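Long-range contacts in uncharacterized protein YUAB (Bacillus subtilis, PDB 4BHU), which self-polymerises into a water-repellent layer on the surface of biofilms and is required for complex colony architecture: residues G38-T43 with F104-K109; T49-D54 with N92-P97. The protein carries 1 engineered substitution. All blocks are in the same frame, centred on the assembly; numbering follows the deposited sequence.

Interaction 1. Residues G38-T43 with F104-K109; sequences GVMEFT and FRAENK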
ATOM      1  N   GLY I  38     -15.237   1.320 -21.695  1.00 27.85           N
ATOM      2  CA  GLY I  38     -16.345   1.876 -22.445  1.00 30.93           C
ATOM      3  C   GLY I  38     -17.659   1.174 -22.176  1.00 32.32           C
ATOM      4  O   GLY I  38     -17.927   0.755 -21.049  1.00 27.78           O
ATOM      5  N   VAL I  39     -18.469   1.052 -23.228  1.00 31.22           N
ATOM      6  CA  VAL I  39     -19.809   0.491 -23.124  1.00 33.94           C
ATOM      7  C   VAL I  39     -20.051  -0.472 -24.268  1.00 33.86           C
ATOM      8  O   VAL I  39     -19.910  -0.116 -25.434  1.00 39.35           O
ATOM      9  CB  VAL I  39     -20.877   1.620 -23.167  1.00 34.50           C
ATOM     10  CG1 VAL I  39     -22.269   1.066 -22.896  1.00 34.26           C
ATOM     11  CG2 VAL I  39     -20.546   2.686 -22.138  1.00 35.98           C
HETATM   12  N   MSE I  40     -20.394  -1.705 -23.930  1.00 29.38           N
HETATM   13  CA  MSE I  40     -20.691  -2.729 -24.921  1.00 28.68           C
HETATM   14  C   MSE I  40     -22.130  -2.473 -25.376  1.00 32.92           C
HETATM   15  O   MSE I  40     -23.020  -2.381 -24.534  1.00 28.83           O
HETATM   16  CB  MSE I  40     -20.588  -4.103 -24.274  1.00 32.40           C
HETATM   17  CG  MSE I  40     -20.941  -5.276 -25.176  1.00 42.22           C
HETATM   18 SE   MSE I  40     -19.557  -5.607 -26.531  1.00 63.49          SE
HETATM   19  CE  MSE I  40     -20.697  -5.548 -28.151  1.00 39.45           C
ATOM     20  N   GLU I  41     -22.348  -2.338 -26.684  1.00 31.57           N
ATOM     21  CA  GLU I  41     -23.675  -1.999 -27.212  1.00 29.87           C
ATOM     22  C   GLU I  41     -24.070  -2.847 -28.435  1.00 32.16           C
ATOM     23  O   GLU I  41     -23.317  -2.943 -29.417  1.00 27.84           O
ATOM     24  CB  GLU I  41     -23.748  -0.509 -27.551  1.00 34.69           C
ATOM     25  CG  GLU I  41     -25.120  -0.062 -28.006  1.00 34.91           C
ATOM     26  CD  GLU I  41     -25.252   1.436 -28.057  1.00 46.08           C
ATOM     27  OE1 GLU I  41     -24.765   2.104 -27.123  1.00 53.86           O
ATOM     28  OE2 GLU I  41     -25.852   1.948 -29.019  1.00 44.44           O
ATOM     29  N   PHE I  42     -25.246  -3.465 -28.341  1.00 26.76           N
ATOM     30  CA  PHE I  42     -25.811  -4.272 -29.414  1.00 27.98           C
ATOM     31  C   PHE I  42     -26.995  -3.495 -29.968  1.00 28.12           C
ATOM     32  O   PHE I  42     -27.772  -2.938 -29.200  1.00 27.41           O
ATOM     33  CB  PHE I  42     -26.335  -5.603 -28.875  1.00 25.92           C
ATOM     34  CG  PHE I  42     -25.275  -6.610 -28.562  1.00 31.62           C
ATOM     35  CD1 PHE I  42     -24.639  -6.607 -27.328  1.00 28.55           C
ATOM     36  CD2 PHE I  42     -24.933  -7.583 -29.491  1.00 31.65           C
ATOM     37  CE1 PHE I  42     -23.673  -7.555 -27.029  1.00 32.73           C
ATOM     38  CE2 PHE I  42     -23.968  -8.535 -29.205  1.00 32.00           C
ATOM     39  CZ  PHE I  42     -23.329  -8.518 -27.972  1.00 32.00           C
ATOM     40  N   THR I  43     -27.118  -3.456 -31.292  1.00 29.81           N
ATOM     41  CA  THR I  43     -28.247  -2.804 -31.968  1.00 30.84           C
ATOM     42  C   THR I  43     -29.009  -3.860 -32.778  1.00 29.39           C
ATOM     43  O   THR I  43     -28.442  -4.562 -33.620  1.00 31.18           O
ATOM     44  CB  THR I  43     -27.778  -1.676 -32.900  1.00 33.01           C
ATOM     45  OG1 THR I  43     -27.052  -0.709 -32.136  1.00 30.46           O
ATOM     46  CG2 THR I  43     -28.991  -0.974 -33.584  1.00 36.75           C
ATOM     47  N   PHE I 104     -27.600  -7.217 -37.645  1.00 40.24           N
ATOM     48  CA  PHE I 104     -27.332  -6.853 -36.266  1.00 32.01           C
ATOM     49  C   PHE I 104     -25.968  -6.181 -36.194  1.00 37.84           C
ATOM     50  O   PHE I 104     -25.060  -6.515 -36.960  1.00 34.08           O
ATOM     51  CB  PHE I 104     -27.315  -8.097 -35.380  1.00 35.10           C
ATOM     52  CG  PHE I 104     -28.622  -8.823 -35.332  1.00 34.37           C
ATOM     53  CD1 PHE I 104     -28.988  -9.678 -36.355  1.00 39.00           C
ATOM     54  CD2 PHE I 104     -29.497  -8.640 -34.275  1.00 34.99           C
ATOM     55  CE1 PHE I 104     -30.193 -10.348 -36.313  1.00 36.17           C
ATOM     56  CE2 PHE I 104     -30.710  -9.309 -34.226  1.00 34.71           C
ATOM     57  CZ  PHE I 104     -31.057 -10.163 -35.251  1.00 37.26           C
ATOM     58  N   ARG I 105     -25.842  -5.246 -35.259  1.00 33.94           N
ATOM     59  CA  ARG I 105     -24.629  -4.461 -35.078  1.00 35.85           C
ATOM     60  C   ARG I 105     -24.211  -4.543 -33.614  1.00 35.43           C
ATOM     61  O   ARG I 105     -25.031  -4.732 -32.712  1.00 29.04           O
ATOM     62  CB  ARG I 105     -24.855  -3.002 -35.493  1.00 40.41           C
ATOM     63  CG  ARG I 105     -25.201  -2.854 -36.968  1.00 53.07           C
ATOM     64  CD  ARG I 105     -25.742  -1.475 -37.341  1.00 56.80           C
ATOM     65  NE  ARG I 105     -26.007  -1.387 -38.779  1.00 61.49           N
ATOM     66  CZ  ARG I 105     -27.108  -1.846 -39.373  1.00 58.89           C
ATOM     67  NH1 ARG I 105     -28.067  -2.431 -38.667  1.00 56.74           N
ATOM     68  NH2 ARG I 105     -27.255  -1.728 -40.685  1.00 61.90           N
ATOM     69  N   ALA I 106     -22.917  -4.425 -33.380  1.00 35.87           N
ATOM     70  CA  ALA I 106     -22.410  -4.448 -32.021  1.00 33.14           C
ATOM     71  C   ALA I 106     -21.078  -3.736 -32.040  1.00 39.86           C
ATOM     72  O   ALA I 106     -20.295  -3.888 -32.978  1.00 37.95           O
ATOM     73  CB  ALA I 106     -22.257  -5.887 -31.514  1.00 34.61           C
ATOM     74  N   GLU I 107     -20.850  -2.914 -31.029  1.00 38.71           N
ATOM     75  CA  GLU I 107     -19.594  -2.206 -30.915  1.00 43.82           C
ATOM     76  C   GLU I 107     -19.285  -1.901 -29.463  1.00 42.67           C
ATOM     77  O   GLU I 107     -20.180  -1.837 -28.605  1.00 32.21           O
ATOM     78  CB  GLU I 107     -19.654  -0.900 -31.698  1.00 44.78           C
ATOM     79  CG  GLU I 107     -20.769   0.032 -31.255  1.00 50.73           C
ATOM     80  CD  GLU I 107     -20.829   1.300 -32.095  1.00 60.22           C
ATOM     81  OE1 GLU I 107     -20.050   1.389 -33.065  1.00 65.27           O
ATOM     82  OE2 GLU I 107     -21.642   2.200 -31.789  1.00 60.37           O
ATOM     83  N   ASN I 108     -18.002  -1.697 -29.201  1.00 39.72           N
ATOM     84  CA  ASN I 108     -17.571  -1.217 -27.910  1.00 36.61           C
ATOM     85  C   ASN I 108     -17.402   0.286 -27.986  1.00 43.68           C
ATOM     86  O   ASN I 108     -16.407   0.768 -28.524  1.00 44.83           O
ATOM     87  CB  ASN I 108     -16.264  -1.900 -27.496  1.00 40.27           C
ATOM     88  CG  ASN I 108     -15.745  -1.402 -26.150  1.00 41.33           C
ATOM     89  OD1 ASN I 108     -16.392  -0.587 -25.470  1.00 45.42           O
ATOM     90  ND2 ASN I 108     -14.573  -1.872 -25.773  1.00 38.27           N
ATOM     91  N   LYS I 109     -18.383   1.028 -27.479  1.00 35.79           N
ATOM     92  CA  LYS I 109     -18.298   2.486 -27.479  1.00 47.15           C
ATOM     93  C   LYS I 109     -17.229   2.931 -26.490  1.00 46.45           C
ATOM     94  O   LYS I 109     -17.344   2.668 -25.292  1.00 44.20           O
ATOM     95  CB  LYS I 109     -19.637   3.120 -27.084  1.00 50.23           C
ATOM     96  CG  LYS I 109     -20.716   3.126 -28.163  1.00 55.25           C
ATOM     97  CD  LYS I 109     -22.013   3.790 -27.659  1.00 57.34           C
ATOM     98  CE  LYS I 109     -22.292   5.140 -28.337  1.00 60.93           C
ATOM     99  NZ  LYS I 109     -23.696   5.640 -28.086  1.00 56.57           N
TER
HETATM  100  O   HOH W   1     -29.131  -3.498 -36.423  1.00 40.51           O
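Ala106 packs against Met40 and Phe42 on the buried face of this strand pair. Its CB is met by Met40 CE (a selenomethionine methyl) at 3.7 Å. The same CB lies off-centre against the Phe42 ring in a CH-pi contact, 4.2 Å from the ring centroid. Met40 CE also sits over one face of that ring, offset toward the rim. Met40 has CG anti to its backbone N (chi1 177°), and the chain then bends at chi2 and chi3, which brings the methyl back to Ala106. Tyr29 and Leu27 of strand 22-30 pack against this face, with Leu8 of strand 7-12 touching Phe42. The backbones run antiparallel, with Val39-Lys109, Glu41-Glu107 and Thr43-Arg105 as hydrogen-bonded pairs. Thr43 N to Arg105 O is 2.8 Å and almost straight at the hydrogen (174°). Strands 39-43 and 100-109 are inner strands of an antiparallel sheet: 39-43 also bonds to 72-76, and 100-109 to 119-125. That sheet packs on a second, three-stranded one, a beta sandwich consistent with the E-set assignment of the family. The face bearing Val39, Glu41, Thr43, Arg105, Glu107 and Lys109 is mostly polar and, apart from buried Glu41, partly open to solvent. The side chains of Glu41 and Lys109 pass each other at a slant, and Glu41 OE1 comes nearer to Lys109 CD (3.3 Å) than to Lys109 NZ (3.8 Å), a long salt bridge. The stronger ionic partner of Glu41 OE1 is Arg74 of strand 72-76. At the far end, water 1 donates to Thr43 O (3.1 Å) and weakly accepts from Arg105 NH1, lying at the guanidinium edge.

Interaction 2. Residues T49-D54 with N92-P97; sequences TANTKD and NNKTLP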
ATOM      1  N   THR I  49     -36.377  -7.576 -30.719  1.00 32.73           N
ATOM      2  CA  THR I  49     -36.298  -6.781 -29.501  1.00 32.96           C
ATOM      3  C   THR I  49     -35.794  -7.637 -28.374  1.00 32.61           C
ATOM      4  O   THR I  49     -35.955  -8.858 -28.399  1.00 34.47           O
ATOM      5  CB  THR I  49     -37.684  -6.255 -29.053  1.00 37.67           C
ATOM      6  OG1 THR I  49     -38.562  -7.369 -28.881  1.00 34.60           O
ATOM      7  CG2 THR I  49     -38.273  -5.290 -30.078  1.00 33.95           C
ATOM      8  N   ALA I  50     -35.219  -6.986 -27.361  1.00 33.95           N
ATOM      9  CA  ALA I  50     -34.719  -7.679 -26.186  1.00 32.86           C
ATOM     10  C   ALA I  50     -35.584  -7.320 -25.010  1.00 29.95           C
ATOM     11  O   ALA I  50     -36.148  -6.219 -24.955  1.00 30.36           O
ATOM     12  CB  ALA I  50     -33.232  -7.303 -25.902  1.00 35.48           C
ATOM     13  N   ASN I  51     -35.670  -8.250 -24.064  1.00 31.40           N
ATOM     14  CA  ASN I  51     -36.346  -8.019 -22.800  1.00 34.45           C
ATOM     15  C   ASN I  51     -35.571  -8.747 -21.715  1.00 36.90           C
ATOM     16  O   ASN I  51     -34.547  -9.377 -22.001  1.00 36.09           O
ATOM     17  CB  ASN I  51     -37.810  -8.479 -22.862  1.00 37.12           C
ATOM     18  CG  ASN I  51     -37.959  -9.965 -23.137  1.00 36.39           C
ATOM     19  OD1 ASN I  51     -37.274 -10.803 -22.548  1.00 35.58           O
ATOM     20  ND2 ASN I  51     -38.879 -10.300 -24.034  1.00 45.39           N
ATOM     21  N   THR I  52     -36.051  -8.657 -20.480  1.00 34.85           N
ATOM     22  CA  THR I  52     -35.321  -9.164 -19.320  1.00 38.06           C
ATOM     23  C   THR I  52     -35.337 -10.684 -19.189  1.00 35.85           C
ATOM     24  O   THR I  52     -34.784 -11.214 -18.232  1.00 40.15           O
ATOM     25  CB  THR I  52     -35.871  -8.560 -18.027  1.00 38.03           C
ATOM     26  OG1 THR I  52     -37.271  -8.843 -17.938  1.00 42.36           O
ATOM     27  CG2 THR I  52     -35.665  -7.056 -18.018  1.00 39.59           C
ATOM     28  N   LYS I  53     -35.982 -11.378 -20.131  1.00 37.85           N
ATOM     29  CA  LYS I  53     -35.890 -12.842 -20.198  1.00 42.09           C
ATOM     30  C   LYS I  53     -34.706 -13.232 -21.079  1.00 39.55           C
ATOM     31  O   LYS I  53     -34.274 -14.379 -21.092  1.00 35.75           O
ATOM     32  CB  LYS I  53     -37.183 -13.482 -20.740  1.00 44.96           C
ATOM     33  CG  LYS I  53     -38.357 -13.531 -19.748  1.00 50.18           C
ATOM     34  CD  LYS I  53     -39.692 -13.942 -20.432  1.00 65.11           C
ATOM     35  CE  LYS I  53     -39.757 -15.446 -20.778  1.00 71.22           C
ATOM     36  NZ  LYS I  53     -41.023 -15.864 -21.485  1.00 66.61           N
ATOM     37  N   ASP I  54     -34.184 -12.271 -21.830  1.00 35.50           N
ATOM     38  CA  ASP I  54     -32.984 -12.515 -22.612  1.00 35.67           C
ATOM     39  C   ASP I  54     -31.765 -12.398 -21.707  1.00 31.49           C
ATOM     40  O   ASP I  54     -31.864 -11.904 -20.591  1.00 31.61           O
ATOM     41  CB  ASP I  54     -32.937 -11.553 -23.795  1.00 30.75           C
ATOM     42  CG  ASP I  54     -34.117 -11.761 -24.735  1.00 38.70           C
ATOM     43  OD1 ASP I  54     -34.460 -12.938 -24.977  1.00 39.49           O
ATOM     44  OD2 ASP I  54     -34.726 -10.772 -25.200  1.00 32.41           O
ATOM     45  N   ASN I  92     -34.121 -15.150 -26.521  1.00 36.13           N
ATOM     46  CA  ASN I  92     -34.818 -16.413 -26.303  1.00 36.74           C
ATOM     47  C   ASN I  92     -36.321 -16.386 -26.622  1.00 44.41           C
ATOM     48  O   ASN I  92     -37.030 -15.422 -26.292  1.00 39.94           O
ATOM     49  CB  ASN I  92     -34.627 -16.839 -24.855  1.00 36.99           C
ATOM     50  CG  ASN I  92     -33.187 -17.181 -24.540  1.00 33.97           C
ATOM     51  OD1 ASN I  92     -32.467 -17.722 -25.378  1.00 39.91           O
ATOM     52  ND2 ASN I  92     -32.758 -16.853 -23.331  1.00 37.44           N
ATOM     53  N   ASN I  93     -36.805 -17.451 -27.263  1.00 45.18           N
ATOM     54  CA  ASN I  93     -38.246 -17.621 -27.447  1.00 49.31           C
ATOM     55  C   ASN I  93     -38.867 -16.403 -28.139  1.00 40.94           C
ATOM     56  O   ASN I  93     -39.762 -15.773 -27.597  1.00 43.58           O
ATOM     57  CB  ASN I  93     -38.901 -17.844 -26.074  1.00 45.56           C
ATOM     58  CG  ASN I  93     -40.365 -18.275 -26.172  1.00 63.53           C
ATOM     59  OD1 ASN I  93     -40.804 -18.821 -27.189  1.00 63.31           O
ATOM     60  ND2 ASN I  93     -41.124 -18.034 -25.102  1.00 65.12           N
ATOM     61  N   LYS I  94     -38.368 -16.076 -29.328  1.00 46.08           N
ATOM     62  CA  LYS I  94     -38.823 -14.911 -30.081  1.00 44.41           C
ATOM     63  C   LYS I  94     -39.695 -15.306 -31.277  1.00 47.44           C
ATOM     64  O   LYS I  94     -39.542 -16.392 -31.828  1.00 47.21           O
ATOM     65  CB  LYS I  94     -37.619 -14.137 -30.630  1.00 39.37           C
ATOM     66  CG  LYS I  94     -36.641 -13.641 -29.578  1.00 36.26           C
ATOM     67  CD  LYS I  94     -37.286 -12.650 -28.638  1.00 36.19           C
ATOM     68  CE  LYS I  94     -36.354 -12.280 -27.503  1.00 37.36           C
ATOM     69  NZ  LYS I  94     -36.991 -11.300 -26.589  1.00 32.38           N
ATOM     70  N   THR I  95     -40.576 -14.397 -31.696  1.00 44.71           N
ATOM     71  CA  THR I  95     -41.285 -14.530 -32.965  1.00 39.63           C
ATOM     72  C   THR I  95     -40.463 -13.956 -34.114  1.00 40.09           C
ATOM     73  O   THR I  95     -40.218 -12.755 -34.173  1.00 45.30           O
ATOM     74  CB  THR I  95     -42.639 -13.789 -32.922  1.00 44.82           C
ATOM     75  OG1 THR I  95     -43.506 -14.417 -31.966  1.00 41.78           O
ATOM     76  CG2 THR I  95     -43.291 -13.792 -34.310  1.00 46.12           C
ATOM     77  N   LEU I  96     -40.019 -14.800 -35.034  1.00 35.95           N
ATOM     78  CA  LEU I  96     -39.256 -14.291 -36.159  1.00 40.99           C
ATOM     79  C   LEU I  96     -40.135 -13.388 -37.028  1.00 42.05           C
ATOM     80  O   LEU I  96     -41.272 -13.729 -37.314  1.00 42.23           O
ATOM     81  CB  LEU I  96     -38.685 -15.433 -36.996  1.00 41.66           C
ATOM     82  CG  LEU I  96     -37.616 -16.319 -36.338  1.00 47.82           C
ATOM     83  CD1 LEU I  96     -37.087 -17.327 -37.350  1.00 40.19           C
ATOM     84  CD2 LEU I  96     -36.472 -15.478 -35.772  1.00 37.88           C
ATOM     85  N   PRO I  97     -39.596 -12.248 -37.478  1.00 43.95           N
ATOM     86  CA  PRO I  97     -40.359 -11.293 -38.293  1.00 38.94           C
ATOM     87  C   PRO I  97     -40.513 -11.726 -39.759  1.00 48.04           C
ATOM     88  O   PRO I  97     -40.036 -12.795 -40.158  1.00 41.69           O
ATOM     89  CB  PRO I  97     -39.481 -10.041 -38.240  1.00 38.28           C
ATOM     90  CG  PRO I  97     -38.098 -10.605 -38.186  1.00 37.78           C
ATOM     91  CD  PRO I  97     -38.204 -11.801 -37.283  1.00 38.11           C
TER
HETATM   92  O   HOH W   2     -37.056 -13.087 -24.236  1.00 45.18           O
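A type I beta turn, Asn51 to Asp54, is tied here to the bulged part of strand 90-95 through one buried carboxylate. Asp54 OD2 meets Lys94 NZ tip to tip in a 2.7 Å salt bridge, using its syn lone pair. The Lys94 chain bends at chi2 (-63°) and is extended beyond CD. Lys94 NZ also donates to Thr49 O at 3.2 Å and to water 2 at 3.0 Å. Asp54 OD2 accepts a second hydrogen bond, from Asn51 N at 2.9 Å, on the anti side and tilted from the carboxylate plane. The other oxygen, Asp54 OD1, accepts from Asn92 N at 2.7 Å, also from the anti side and 33° out of the carboxylate plane. Both oxygens are thus gripped, which should fix the rotation of the group. The nearby ammonium would probably favour the charged carboxylate. Asn51 OD1 accepts from Lys53 N at 2.8 Å, closing an Asx turn within the beta turn. Water 2 lies near Asn51 OD1 and Asp54 OD1 as well as the ammonium. Across from the turn, Asn93 N bonds to Asp24 OD1. Asn93 and Lys94 both face Ser23 of strand 22-30, the pattern of a G1 beta bulge.

Both contacts belong to the same biofilm surface layer domain, but they lie on opposite sides of the centre of the chain. Their centres are 18 Å apart, and their nearest atoms come to about 7 Å without touching. Interaction 2 falls within the part of the chain that runs between the two strands of interaction 1. Strand 39-43 leads into the loop holding residues 49-54. Strand 90-95 is followed by strand 100-109. Interaction 1 is a strand pairing inside one sheet, whereas interaction 2 joins a loop to an outer strand of the three-stranded sheet. Phe48 links the surroundings: it meets the ring of Phe104 and touches Leu96 and Pro97.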